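Local coordinates for endoglucanase (Acetivibrio cellulolyticus, PDB 5NRM), which belongs to a cellulosomal scaffoldin that probably hydrolyses internal beta-1,4-glucosidic linkages of cellulose and whose cohesin domain, to which this chain corresponds, binds an enzyme-borne dockerin, at residues A[11-14]-A[15-18]. Residues are numbered along the deposited sequence; the frame is centred on the assembly and turned at random.
Sequences EGNP and GSSV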
ATOM      1  N   GLU A  11     -18.935  13.167  -1.717  1.00 15.99           N
ATOM      2  CA  GLU A  11     -20.188  13.159  -2.501  1.00 16.65           C
ATOM      3  C   GLU A  11     -19.903  13.031  -3.992  1.00 15.51           C
ATOM      4  O   GLU A  11     -18.950  13.606  -4.525  1.00 14.96           O
ATOM      5  CB  GLU A  11     -21.029  14.435  -2.260  1.00 19.89           C
ATOM      6  CG  GLU A  11     -21.423  14.561  -0.800  1.00 23.30           C
ATOM      7  CD  GLU A  11     -22.576  15.560  -0.568  1.00 28.79           C
ATOM      8  OE1 GLU A  11     -22.866  16.404  -1.470  1.00 35.88           O
ATOM      9  OE2 GLU A  11     -23.188  15.454   0.536  1.00 35.55           O
ATOM     10  N   GLY A  12     -20.756  12.292  -4.690  1.00 15.34           N
ATOM     11  CA  GLY A  12     -20.684  12.321  -6.135  1.00 14.97           C
ATOM     12  C   GLY A  12     -21.976  11.924  -6.781  1.00 14.73           C
ATOM     13  O   GLY A  12     -22.894  11.473  -6.115  1.00 14.34           O
ATOM     14  N   ASN A  13     -22.067  12.116  -8.096  1.00 14.76           N
ATOM     15  CA  ASN A  13     -23.328  11.925  -8.841  1.00 15.90           C
ATOM     16  C   ASN A  13     -23.247  10.695  -9.670  1.00 14.19           C
ATOM     17  O   ASN A  13     -22.288  10.539 -10.393  1.00 12.59           O
ATOM     18  CB  ASN A  13     -23.614  13.099  -9.786  1.00 18.66           C
ATOM     19  CG  ASN A  13     -23.569  14.419  -9.061  1.00 22.20           C
ATOM     20  OD1 ASN A  13     -22.640  15.227  -9.224  1.00 24.23           O
ATOM     21  ND2 ASN A  13     -24.479  14.578  -8.143  1.00 25.74           N
ATOM     22  N   PRO A  14     -24.298   9.903  -9.695  1.00 14.16           N
ATOM     23  CA  PRO A  14     -24.305   8.749 -10.603  1.00 14.04           C
ATOM     24  C   PRO A  14     -24.029   9.225 -12.008  1.00 14.00           C
ATOM     25  O   PRO A  14     -24.576  10.270 -12.443  1.00 15.61           O
ATOM     26  CB  PRO A  14     -25.708   8.172 -10.428  1.00 14.71           C
ATOM     27  CG  PRO A  14     -25.953   8.471  -9.016  1.00 14.99           C
ATOM     28  CD  PRO A  14     -25.460   9.891  -8.811  1.00 15.05           C
ATOM     29  N   GLY A  15     -23.186   8.507 -12.722  1.00 13.25           N
ATOM     30  CA  GLY A  15     -22.850   8.899 -14.083  1.00 13.60           C
ATOM     31  C   GLY A  15     -21.629   9.830 -14.205  1.00 13.78           C
ATOM     32  O   GLY A  15     -21.303  10.209 -15.343  1.00 15.91           O
ATOM     33  N   SER A  16     -21.081  10.257 -13.098  1.00 12.93           N
ATOM     34  CA  SER A  16     -19.968  11.181 -13.041  1.00 12.86           C
ATOM     35  C   SER A  16     -18.757  10.494 -12.449  1.00 11.46           C
ATOM     36  O   SER A  16     -18.824   9.425 -11.821  1.00 10.98           O
ATOM     37  CB  SER A  16     -20.304  12.368 -12.143  1.00 13.99           C
ATOM     38  OG  SER A  16     -21.307  13.193 -12.729  1.00 17.15           O
ATOM     39  N   SER A  17     -17.613  11.138 -12.609  1.00 11.25           N
ATOM     40  CA  SER A  17     -16.389  10.639 -12.012  1.00 11.90           C
ATOM     41  C   SER A  17     -16.256  11.233 -10.641  1.00 11.40           C
ATOM     42  O   SER A  17     -16.857  12.278 -10.312  1.00 12.23           O
ATOM     43  CB  SER A  17     -15.219  11.032 -12.912  1.00 13.45           C
ATOM     44  OG  SER A  17     -15.126  12.434 -12.939  1.00 17.44           O
ATOM     45  N   VAL A  18     -15.455  10.587  -9.810  1.00 10.61           N
ATOM     46  CA  VAL A  18     -15.201  11.051  -8.433  1.00 11.18           C
ATOM     47  C   VAL A  18     -13.818  10.593  -7.979  1.00 10.13           C
ATOM     48  O   VAL A  18     -13.319   9.569  -8.398  1.00 10.31           O
ATOM     49  CB  VAL A  18     -16.289  10.425  -7.500  1.00 11.31           C
ATOM     50  CG1 VAL A  18     -16.152   8.918  -7.416  1.00 11.40           C
ATOM     51  CG2 VAL A  18     -16.343  11.053  -6.105  1.00 12.49           C
TER
HETATM   52  O   HOH W   1     -19.103  12.976  -8.856  1.00 19.82           O
HETATM   53  O   HOH W   2     -23.739  12.506 -13.787  1.00 17.61           O
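Asn13 to Ser16 form a type II beta turn that reverses the chain, closed by a single direct hydrogen bond from Ser16 N to Asn13 O (3.0 Å). The bond is somewhat bent, 143° at the hydrogen, and the donor lies a little off the carbonyl plane. Pro14 and Gly15 hold the two central positions: the proline ring holds phi close to the value position i+1 of a type II turn requires, and Gly15, at phi 91°, adopts a conformation in which a beta carbon would collide with Pro14 O. Across the turn, the side chains of its first and last residues meet: Ser16 OG lies 3.7 Å from Asn13 CB, and Ser16 CB packs at 3.2 Å against Asn13 O. With chi1 at -69°, OG stands beside its own backbone N, and a water bridges it to Pro14 O, 2.7 Å from each oxygen. This is the tip of the hairpin joining strands 4-12 and 17-25, antiparallel neighbours in the beta-sandwich of the cohesin domain. Behind the turn the two arms move apart, and a second water spans the gap, accepting from Asn13 N and donating to Ser17 O (2.8 Å). Farther in, Val18 leans back toward the first strand, its CG2 4.0 Å from Glu11 O; Gly12 has no side chain to obstruct this methyl. The amide of Asn13 turns to the C-terminus, where ND2 hydrogen-bonds Glu141 OXT. Val18 also touches Phe99 and Ile101 of strand 92-101, and at the turn Pro14 touches Ile107 of a loop.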